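Local coordinates for water stress and hypersensitive response domain-containing protein (Archaeoglobus fulgidus DSM 4304, PDB 3BUT), which is of unknown function but, as a beta-rich archaeal member of the LEA_2 family, may bind a lipid or other apolar ligand, at residues Thr18-Ala24 and Leu69-Leu75; Val36-Tyr41 and Asp52-Pro58; Trp83-His87 and Phe122-Leu126. The protein carries 4 engineered substitutions. All coordinates share one frame; numbering follows the deposited sequence.

Interaction 1 (Thr18-Ala24 and Leu69-Leu75); sequences TEIVALA and LKFSLRL
The ring of Phe-71 presents its edge to Ala-24, whose CB lies in the ring plane 3.8 Å from CE2; Tyr-39 also packs edge-to-face with this ring. On the face of the sheet that carries Glu-19, Val-21, Ser-72 and Arg-74, the Arg-74 guanidinium has Ser-72 OG 3.0 Å above its plane, over its centre. That hydroxyl gives its hydrogen to Glu-19 OE2 at 2.7 Å, coming from 46° out of the carboxylate plane. Glu-19 gets there fully stretched, with CG anti to the backbone N (chi1 -176°), and OE1 accepts from Val-12 N, so the carboxylate is held at both oxygens. A long 3.5 Å salt bridge from Lys-70 NZ to Glu-19 OE2 is doubtful, being made in one of two lysine conformers. Lys-70 CB lies 3.8 Å from Leu-23 CD2. On the other face, Ile-20 CD1 meets Leu-75 CD1 at 3.8 Å; the isoleucine also packs on Trp-10 and on Leu-127 of the second subunit, while the apolar Leu-69, Leu-73 and Leu-75 face strands 34-45 and 48-61. Beneath them eight backbone hydrogen bonds, from Thr-18/Leu-75 to Ala-24/Leu-69, form the regular ladder of an antiparallel sheet in the beta-sandwich of the LEA_2 family.

Interaction 2 (Val36-Tyr41 and Asp52-Pro58); sequences VSGYHY and DGYENSP
Strands 36-41 and 52-55 run antiparallel, 176° between their directions, with Tyr-41/Gly-53 and Tyr-39/Glu-55 as hydrogen-bonded pairs and His-40/Tyr-54 the non-hydrogen-bonded pair between them. Tyr-41 N reaches Gly-53 O at 2.8 Å, whereas Tyr-39 N to Glu-55 O is weak at 3.3 Å: the ladder slackens toward Gly-38. Both tyrosines of strand 36-41 place CG between the backbone N and the carbonyl carbon, which swings each ring across its partner. Gly-53 CA lies over the face of Tyr-41, 4.1 Å from the ring centroid, where glycine lets the ring settle on the backbone. Glu-55 CB makes the matching CH-pi contact with Tyr-39, 3.9 Å from its centroid. These strands form the hairpin 34-45/48-61 at one edge, within this chain, of the four-stranded sheet, and Tyr-39 OH reaches into the facing sheet to bond Ser-72 N. On the opposite face of the hairpin, His-40 NE2 donates to Asp-52 OD1 at 2.8 Å, on the syn side but 30° out of the carboxylate plane. Tyr-54 lays its ring over Tyr-39 O, 3.3 Å from the plane, while its hydroxyl bonds Thr-103 OG1 and a water.

Interaction 3 (Trp83-His87 and Phe122-Leu126); sequences WWVTH and FTTKL
His-87 of helix 83-89 donates through NE2 to Thr-124 OG1, and the bond is short and almost straight: 2.8 Å, with 177° at the hydrogen and the oxygen in the imidazole plane. The histidine reaches out because CG stands anti to the backbone N (chi1 176°). Both ring nitrogens are engaged, since ND1 bonds Thr-94 OG1, so the rotation of the imidazole is fixed. Thr-124 OG1 in turn bonds Glu-92 OE1, and a carboxylate at the far end of this relay would tend to polarise the hydroxyl. A histidine, with a nitrogen on either side of CE1, can bond two threonines at once.

The helix belongs to the connection between strands 66-76 and 93-105, and the contact fastens it to the end of 111-123 and the loop that follows; within this chain 111-123 is an outermost strand of the four-stranded sheet in this beta-sandwich.

Phe-122, with CG between backbone N and carbonyl carbon (chi1 81°), turns its ring back toward the helix. Its CZ touches Trp-83 CZ2 at 3.5 Å, the two side chains coming from opposite directions, and its ring lies nearly parallel to that of His-87 but slid apart, centroids 5.3 Å from each other. Trp-83 carries His-87 CB over one face and anchors NE1 on Thr-94 OG1. Farther along, Leu-126 CD1 meets the edge of Trp-84 at CH2, 3.7 Å away. Apolar aromatic and leucine side chains suit a contact that also meets the second subunit, for Phe-122 and Leu-126 pack against Leu-126 and Phe-122 of that subunit.

Overall arrangement
Interactions 1 and 2 face each other across the sandwich, one in each sheet, with centres 11 Å apart. They touch directly: the joint is Tyr-39 OH of interaction 2, 2.8 Å from Ser-72 N of interaction 1, and beside it Ser-72 O comes within 3.6 Å of Tyr-41 CE1. In sequence, the hairpin of interaction 2 falls between the two strands of interaction 1, so the chain crosses to the second sheet and returns. Interaction 3 stands apart at the far end, about 23 Å and 29 Å between centres from interactions 1 and 2, on the other side of the chain's centre from interaction 2. Interactions 1 and 3 both meet the second subunit, where Thr-18 packs on Trp-84 of that subunit.

Interaction 1 (Thr18-Ala24 and Leu69-Leu75)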
loop_
_atom_site.group_PDB
_atom_site.type_symbol
_atom_site.label_atom_id
_atom_site.label_comp_id
_atom_site.label_asym_id
_atom_site.label_seq_id
_atom_site.Cartn_x
_atom_site.Cartn_y
_atom_site.Cartn_z
ATOM N N THR A 18 -2.154 -8.467 7.968
ATOM C CA THR A 18 -0.988 -7.697 8.412
ATOM C C THR A 18 -1.119 -7.426 9.908
ATOM O O THR A 18 -2.157 -6.949 10.359
ATOM C CB THR A 18 -0.885 -6.348 7.643
ATOM O OG1 THR A 18 -0.834 -6.593 6.232
ATOM C CG2 THR A 18 0.346 -5.544 8.067
ATOM N N GLU A 19 -0.069 -7.726 10.671
ATOM C CA GLU A 19 -0.069 -7.494 12.115
ATOM C C GLU A 19 0.885 -6.377 12.511
ATOM O O GLU A 19 2.009 -6.301 12.027
ATOM C CB GLU A 19 0.289 -8.782 12.866
ATOM C CG GLU A 19 0.236 -8.680 14.397
ATOM C CD GLU A 19 0.864 -9.878 15.086
ATOM O OE1 GLU A 19 1.388 -10.770 14.388
ATOM O OE2 GLU A 19 0.838 -9.929 16.331
ATOM N N ILE A 20 0.404 -5.502 13.381
ATOM C CA ILE A 20 1.241 -4.519 14.036
ATOM C C ILE A 20 1.236 -4.897 15.511
ATOM O O ILE A 20 0.187 -5.228 16.058
ATOM C CB ILE A 20 0.710 -3.085 13.818
ATOM C CG1 ILE A 20 0.673 -2.760 12.320
ATOM C CG2 ILE A 20 1.578 -2.064 14.556
ATOM C CD1 ILE A 20 -0.153 -1.529 11.952
ATOM N N VAL A 21 2.410 -4.884 16.137
ATOM C CA VAL A 21 2.533 -5.222 17.547
ATOM C C VAL A 21 2.952 -3.985 18.322
ATOM O O VAL A 21 3.993 -3.395 18.041
ATOM C CB VAL A 21 3.561 -6.362 17.790
ATOM C CG1 VAL A 21 3.570 -6.780 19.258
ATOM C CG2 VAL A 21 3.263 -7.561 16.915
ATOM N N ALA A 22 2.123 -3.593 19.286
ATOM C CA ALA A 22 2.454 -2.520 20.209
ATOM C C ALA A 22 2.907 -3.142 21.522
ATOM O O ALA A 22 2.272 -4.071 22.016
ATOM C CB ALA A 22 1.245 -1.617 20.429
ATOM N N LEU A 23 4.018 -2.649 22.064
ATOM C CA LEU A 23 4.519 -3.110 23.357
ATOM C C LEU A 23 4.513 -1.973 24.365
ATOM O O LEU A 23 5.324 -1.051 24.273
ATOM C CB LEU A 23 5.930 -3.693 23.243
ATOM C CG LEU A 23 6.175 -4.934 22.381
ATOM C CD1 LEU A 23 7.600 -5.409 22.578
ATOM C CD2 LEU A 23 5.190 -6.053 22.690
ATOM N N ALA A 24 3.598 -2.048 25.327
ATOM C CA ALA A 24 3.442 -1.009 26.342
ATOM C C ALA A 24 3.994 -1.444 27.693
ATOM O O ALA A 24 3.534 -2.427 28.269
ATOM C CB ALA A 24 1.975 -0.614 26.473
ATOM N N LEU A 69 3.121 -5.061 28.250
ATOM C CA LEU A 69 1.896 -5.578 27.650
ATOM C C LEU A 69 2.006 -5.575 26.130
ATOM O O LEU A 69 2.546 -4.636 25.555
ATOM C CB LEU A 69 0.692 -4.723 28.048
ATOM C CG LEU A 69 0.382 -4.368 29.504
ATOM C CD1 LEU A 69 -0.944 -3.636 29.555
ATOM C CD2 LEU A 69 0.360 -5.584 30.407
ATOM N N LYS A 70 1.461 -6.620 25.505
ATOM C CA LYS A 70 1.500 -6.794 24.051
ATOM C C LYS A 70 0.099 -6.674 23.448
ATOM O O LYS A 70 -0.834 -7.387 23.847
ATOM C CB LYS A 70 2.135 -8.151 23.695
ATOM C CG LYS A 70 1.940 -8.619 22.250
ATOM C CD LYS A 70 2.314 -10.092 22.094
ATOM C CE LYS A 70 1.432 -10.805 21.066
ATOM N NZ LYS A 70 1.796 -10.522 19.643
ATOM N N PHE A 71 -0.034 -5.767 22.486
ATOM C CA PHE A 71 -1.272 -5.553 21.754
ATOM C C PHE A 71 -1.056 -5.917 20.281
ATOM O O PHE A 71 -0.240 -5.311 19.585
ATOM C CB PHE A 71 -1.748 -4.101 21.909
ATOM C CG PHE A 71 -1.940 -3.672 23.345
ATOM C CD1 PHE A 71 -3.113 -3.974 24.026
ATOM C CD2 PHE A 71 -0.947 -2.965 24.012
ATOM C CE1 PHE A 71 -3.295 -3.591 25.354
ATOM C CE2 PHE A 71 -1.116 -2.578 25.333
ATOM C CZ PHE A 71 -2.297 -2.885 26.006
ATOM N N SER A 72 -1.772 -6.938 19.825
ATOM C CA SER A 72 -1.685 -7.396 18.454
ATOM C C SER A 72 -2.802 -6.761 17.646
ATOM O O SER A 72 -3.976 -7.054 17.861
ATOM C CB SER A 72 -1.789 -8.921 18.405
ATOM O OG SER A 72 -1.752 -9.391 17.071
ATOM N N LEU A 73 -2.430 -5.883 16.723
ATOM C CA LEU A 73 -3.400 -5.174 15.905
ATOM C C LEU A 73 -3.367 -5.743 14.504
ATOM O O LEU A 73 -2.390 -5.556 13.782
ATOM C CB LEU A 73 -3.083 -3.677 15.876
ATOM C CG LEU A 73 -2.572 -3.010 17.159
ATOM C CD1 LEU A 73 -2.074 -1.608 16.864
ATOM C CD2 LEU A 73 -3.634 -2.979 18.244
ATOM N N ARG A 74 -4.433 -6.441 14.122
ATOM C CA ARG A 74 -4.487 -7.115 12.829
ATOM C C ARG A 74 -5.358 -6.380 11.819
ATOM O O ARG A 74 -6.462 -5.948 12.133
ATOM C CB ARG A 74 -4.958 -8.562 12.983
ATOM C CG ARG A 74 -3.986 -9.457 13.747
ATOM C CD ARG A 74 -4.622 -10.798 14.092
ATOM N NE ARG A 74 -3.949 -11.448 15.215
ATOM C CZ ARG A 74 -4.229 -11.225 16.498
ATOM N NH1 ARG A 74 -3.552 -11.866 17.442
ATOM N NH2 ARG A 74 -5.175 -10.357 16.846
ATOM N N LEU A 75 -4.844 -6.257 10.599
ATOM C CA LEU A 75 -5.558 -5.610 9.509
ATOM C C LEU A 75 -5.947 -6.625 8.445
ATOM O O LEU A 75 -5.084 -7.249 7.825
ATOM C CB LEU A 75 -4.707 -4.510 8.866
ATOM C CG LEU A 75 -4.234 -3.318 9.693
ATOM C CD1 LEU A 75 -2.857 -3.571 10.249
ATOM C CD2 LEU A 75 -4.202 -2.104 8.800
#

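Interaction 2 (Val36-Tyr41 and Asp52-Pro58)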
loop_
_atom_site.group_PDB
_atom_site.type_symbol
_atom_site.label_atom_id
_atom_site.label_comp_id
_atom_site.label_asym_id
_atom_site.label_seq_id
_atom_site.Cartn_x
_atom_site.Cartn_y
_atom_site.Cartn_z
ATOM N N VAL A 36 -5.576 -6.788 32.974
ATOM C CA VAL A 36 -6.014 -6.377 31.647
ATOM C C VAL A 36 -6.571 -7.635 30.998
ATOM O O VAL A 36 -5.812 -8.472 30.514
ATOM C CB VAL A 36 -4.854 -5.799 30.786
ATOM C CG1 VAL A 36 -5.388 -5.255 29.465
ATOM C CG2 VAL A 36 -4.112 -4.700 31.529
ATOM N N SER A 37 -7.892 -7.781 31.015
ATOM C CA SER A 37 -8.539 -9.003 30.514
ATOM C C SER A 37 -8.511 -9.111 28.985
ATOM O O SER A 37 -8.607 -10.200 28.422
ATOM C CB SER A 37 -9.973 -9.092 31.023
ATOM O OG SER A 37 -10.696 -7.940 30.636
ATOM N N GLY A 38 -8.376 -7.968 28.328
ATOM C CA GLY A 38 -8.303 -7.913 26.884
ATOM C C GLY A 38 -8.338 -6.479 26.433
ATOM O O GLY A 38 -8.174 -5.569 27.238
ATOM N N TYR A 39 -8.566 -6.285 25.134
ATOM C CA TYR A 39 -8.561 -4.962 24.525
ATOM C C TYR A 39 -9.330 -4.968 23.220
ATOM O O TYR A 39 -9.331 -5.959 22.493
ATOM C CB TYR A 39 -7.125 -4.473 24.285
ATOM C CG TYR A 39 -6.266 -5.424 23.456
ATOM C CD1 TYR A 39 -5.630 -6.519 24.045
ATOM C CD2 TYR A 39 -6.083 -5.217 22.088
ATOM C CE1 TYR A 39 -4.853 -7.393 23.292
ATOM C CE2 TYR A 39 -5.303 -6.085 21.326
ATOM C CZ TYR A 39 -4.686 -7.163 21.936
ATOM O OH TYR A 39 -3.919 -8.031 21.190
ATOM N N HIS A 40 -9.982 -3.850 22.938
ATOM C CA HIS A 40 -10.553 -3.593 21.628
ATOM C C HIS A 40 -9.621 -2.663 20.863
ATOM O O HIS A 40 -9.030 -1.746 21.443
ATOM C CB HIS A 40 -11.944 -2.974 21.754
ATOM C CG HIS A 40 -12.676 -2.873 20.451
ATOM N ND1 HIS A 40 -13.600 -3.813 20.043
ATOM C CD2 HIS A 40 -12.612 -1.954 19.459
ATOM C CE1 HIS A 40 -14.075 -3.474 18.857
ATOM N NE2 HIS A 40 -13.488 -2.352 18.479
ATOM N N TYR A 41 -9.476 -2.902 19.564
ATOM C CA TYR A 41 -8.676 -2.010 18.731
ATOM C C TYR A 41 -9.376 -1.618 17.456
ATOM O O TYR A 41 -10.171 -2.386 16.918
ATOM C CB TYR A 41 -7.294 -2.603 18.433
ATOM C CG TYR A 41 -7.315 -3.873 17.626
ATOM C CD1 TYR A 41 -7.476 -5.108 18.243
ATOM C CD2 TYR A 41 -7.162 -3.844 16.242
ATOM C CE1 TYR A 41 -7.498 -6.277 17.505
ATOM C CE2 TYR A 41 -7.183 -5.008 15.497
ATOM C CZ TYR A 41 -7.349 -6.219 16.133
ATOM O OH TYR A 41 -7.371 -7.378 15.393
ATOM N N ASP A 52 -10.790 -3.540 13.160
ATOM C CA ASP A 52 -11.787 -3.414 14.213
ATOM C C ASP A 52 -11.914 -4.770 14.889
ATOM O O ASP A 52 -12.614 -5.656 14.394
ATOM C CB ASP A 52 -13.133 -2.995 13.604
ATOM C CG ASP A 52 -14.232 -2.842 14.636
ATOM O OD1 ASP A 52 -13.980 -2.241 15.700
ATOM O OD2 ASP A 52 -15.360 -3.312 14.371
ATOM N N GLY A 53 -11.234 -4.948 16.017
ATOM C CA GLY A 53 -11.235 -6.251 16.668
ATOM C C GLY A 53 -11.129 -6.242 18.174
ATOM O O GLY A 53 -10.745 -5.240 18.774
ATOM N N TYR A 54 -11.486 -7.375 18.774
ATOM C CA TYR A 54 -11.291 -7.611 20.200
ATOM C C TYR A 54 -10.466 -8.870 20.430
ATOM O O TYR A 54 -10.775 -9.928 19.883
ATOM C CB TYR A 54 -12.634 -7.752 20.936
ATOM C CG TYR A 54 -12.487 -7.652 22.438
ATOM C CD1 TYR A 54 -12.552 -6.414 23.079
ATOM C CD2 TYR A 54 -12.263 -8.790 23.222
ATOM C CE1 TYR A 54 -12.405 -6.308 24.455
ATOM C CE2 TYR A 54 -12.102 -8.693 24.603
ATOM C CZ TYR A 54 -12.176 -7.448 25.211
ATOM O OH TYR A 54 -12.043 -7.339 26.576
ATOM N N GLU A 55 -9.421 -8.766 21.253
ATOM C CA GLU A 55 -8.542 -9.877 21.677
ATOM C C GLU A 55 -8.777 -10.231 23.150
ATOM O O GLU A 55 -8.755 -9.416 24.014
ATOM C CB GLU A 55 -7.045 -9.585 21.458
ATOM C CG GLU A 55 -6.248 -10.519 20.554
ATOM C CD GLU A 55 -5.267 -11.456 21.290
ATOM O OE1 GLU A 55 -5.722 -12.472 21.826
ATOM O OE2 GLU A 55 -4.035 -11.237 21.322
ATOM N N ASN A 56 -9.021 -11.495 23.417
ATOM C CA ASN A 56 -9.208 -11.933 24.791
ATOM C C ASN A 56 -7.942 -12.607 25.329
ATOM O O ASN A 56 -7.749 -13.812 25.158
ATOM C CB ASN A 56 -10.430 -12.858 24.876
ATOM C CG ASN A 56 -10.739 -13.310 26.292
ATOM O OD1 ASN A 56 -11.149 -14.451 26.506
ATOM N ND2 ASN A 56 -10.550 -12.423 27.265
ATOM N N SER A 57 -7.075 -11.818 25.964
ATOM C CA SER A 57 -5.833 -12.339 26.545
ATOM C C SER A 57 -5.535 -11.685 27.895
ATOM O O SER A 57 -4.918 -10.616 27.948
ATOM C CB SER A 57 -4.658 -12.164 25.573
ATOM O OG SER A 57 -4.235 -10.812 25.505
ATOM N N PRO A 58 -5.982 -12.318 28.993
ATOM C CA PRO A 58 -5.859 -11.701 30.312
ATOM C C PRO A 58 -4.430 -11.706 30.856
ATOM O O PRO A 58 -3.737 -12.715 30.757
ATOM C CB PRO A 58 -6.808 -12.534 31.188
ATOM C CG PRO A 58 -7.560 -13.438 30.233
ATOM C CD PRO A 58 -6.647 -13.629 29.076
HETATM O O HOH W 1 -11.441 -9.712 27.695
HETATM O O HOH W 2 -2.172 -10.222 22.611
#

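Interaction 3 (Trp83-His87 and Phe122-Leu126)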
loop_
_atom_site.group_PDB
_atom_site.type_symbol
_atom_site.label_atom_id
_atom_site.label_comp_id
_atom_site.label_asym_id
_atom_site.label_seq_id
_atom_site.Cartn_x
_atom_site.Cartn_y
_atom_site.Cartn_z
ATOM N N TRP A 83 -9.099 1.374 1.126
ATOM C CA TRP A 83 -8.389 2.557 1.604
ATOM C C TRP A 83 -7.613 3.167 0.450
ATOM O O TRP A 83 -7.561 4.386 0.304
ATOM C CB TRP A 83 -7.436 2.224 2.767
ATOM C CG TRP A 83 -6.221 3.126 2.800
ATOM C CD1 TRP A 83 -6.174 4.418 3.232
ATOM C CD2 TRP A 83 -4.901 2.816 2.328
ATOM N NE1 TRP A 83 -4.910 4.923 3.080
ATOM C CE2 TRP A 83 -4.109 3.965 2.524
ATOM C CE3 TRP A 83 -4.314 1.676 1.761
ATOM C CZ2 TRP A 83 -2.758 4.012 2.178
ATOM C CZ3 TRP A 83 -2.971 1.720 1.421
ATOM C CH2 TRP A 83 -2.207 2.882 1.635
ATOM N N TRP A 84 -7.012 2.305 -0.365
ATOM C CA TRP A 84 -6.143 2.733 -1.451
ATOM C C TRP A 84 -6.767 3.796 -2.355
ATOM O O TRP A 84 -6.098 4.761 -2.733
ATOM C CB TRP A 84 -5.645 1.530 -2.262
ATOM C CG TRP A 84 -4.768 1.945 -3.398
ATOM C CD1 TRP A 84 -5.052 1.845 -4.725
ATOM C CD2 TRP A 84 -3.480 2.576 -3.307
ATOM N NE1 TRP A 84 -4.016 2.356 -5.470
ATOM C CE2 TRP A 84 -3.039 2.812 -4.624
ATOM C CE3 TRP A 84 -2.651 2.952 -2.239
ATOM C CZ2 TRP A 84 -1.807 3.407 -4.905
ATOM C CZ3 TRP A 84 -1.429 3.545 -2.519
ATOM C CH2 TRP A 84 -1.021 3.768 -3.840
ATOM N N VAL A 85 -8.053 3.626 -2.665
ATOM C CA VAL A 85 -8.842 4.615 -3.401
ATOM C C VAL A 85 -8.723 6.007 -2.775
ATOM O O VAL A 85 -8.432 6.981 -3.471
ATOM C CB VAL A 85 -10.345 4.215 -3.442
ATOM C CG1 VAL A 85 -11.147 5.175 -4.321
ATOM C CG2 VAL A 85 -10.515 2.776 -3.926
ATOM N N THR A 86 -8.923 6.068 -1.460
ATOM C CA THR A 86 -8.949 7.321 -0.702
ATOM C C THR A 86 -7.573 7.964 -0.600
ATOM O O THR A 86 -7.459 9.191 -0.557
ATOM C CB THR A 86 -9.516 7.124 0.730
ATOM O OG1 THR A 86 -8.579 6.400 1.538
ATOM C CG2 THR A 86 -10.812 6.359 0.705
ATOM N N HIS A 87 -6.540 7.125 -0.547
ATOM C CA HIS A 87 -5.164 7.590 -0.439
ATOM C C HIS A 87 -4.796 8.432 -1.646
ATOM O O HIS A 87 -4.438 9.591 -1.495
ATOM C CB HIS A 87 -4.183 6.425 -0.276
ATOM C CG HIS A 87 -2.748 6.849 -0.247
ATOM N ND1 HIS A 87 -2.175 7.458 0.850
ATOM C CD2 HIS A 87 -1.771 6.760 -1.178
ATOM C CE1 HIS A 87 -0.905 7.716 0.595
ATOM N NE2 HIS A 87 -0.635 7.303 -0.630
ATOM N N PHE A 122 0.746 10.061 6.523
ATOM C CA PHE A 122 1.806 9.759 5.575
ATOM C C PHE A 122 1.432 10.080 4.142
ATOM O O PHE A 122 0.272 9.971 3.733
ATOM C CB PHE A 122 2.347 8.325 5.738
ATOM C CG PHE A 122 1.520 7.261 5.070
ATOM C CD1 PHE A 122 1.911 6.728 3.842
ATOM C CD2 PHE A 122 0.382 6.756 5.686
ATOM C CE1 PHE A 122 1.167 5.732 3.223
ATOM C CE2 PHE A 122 -0.366 5.756 5.074
ATOM C CZ PHE A 122 0.029 5.245 3.842
ATOM N N THR A 123 2.444 10.504 3.400
ATOM C CA THR A 123 2.311 10.793 1.995
ATOM C C THR A 123 3.180 9.830 1.201
ATOM O O THR A 123 4.206 9.363 1.691
ATOM C CB THR A 123 2.738 12.238 1.667
ATOM O OG1 THR A 123 4.117 12.421 2.010
ATOM C CG2 THR A 123 1.884 13.246 2.432
ATOM N N THR A 124 2.744 9.511 -0.011
ATOM C CA THR A 124 3.599 8.833 -0.977
ATOM C C THR A 124 3.729 9.730 -2.210
ATOM O O THR A 124 2.925 10.645 -2.404
ATOM C CB THR A 124 3.074 7.425 -1.362
ATOM O OG1 THR A 124 1.776 7.536 -1.951
ATOM C CG2 THR A 124 3.000 6.512 -0.149
ATOM N N LYS A 125 4.769 9.496 -3.010
ATOM C CA LYS A 125 4.982 10.201 -4.271
ATOM C C LYS A 125 5.481 9.168 -5.275
ATOM O O LYS A 125 6.668 9.120 -5.605
ATOM C CB LYS A 125 5.996 11.339 -4.097
ATOM C CG LYS A 125 5.447 12.579 -3.399
ATOM C CD LYS A 125 6.396 13.077 -2.316
ATOM C CE LYS A 125 5.684 14.014 -1.350
ATOM N NZ LYS A 125 6.565 14.426 -0.225
ATOM N N LEU A 126 4.555 8.337 -5.745
ATOM C CA LEU A 126 4.891 7.148 -6.528
ATOM C C LEU A 126 5.161 7.410 -8.006
ATOM O O LEU A 126 6.014 6.752 -8.607
ATOM C CB LEU A 126 3.802 6.084 -6.375
ATOM C CG LEU A 126 3.531 5.583 -4.957
ATOM C CD1 LEU A 126 2.347 4.644 -4.961
ATOM C CD2 LEU A 126 4.751 4.900 -4.369
#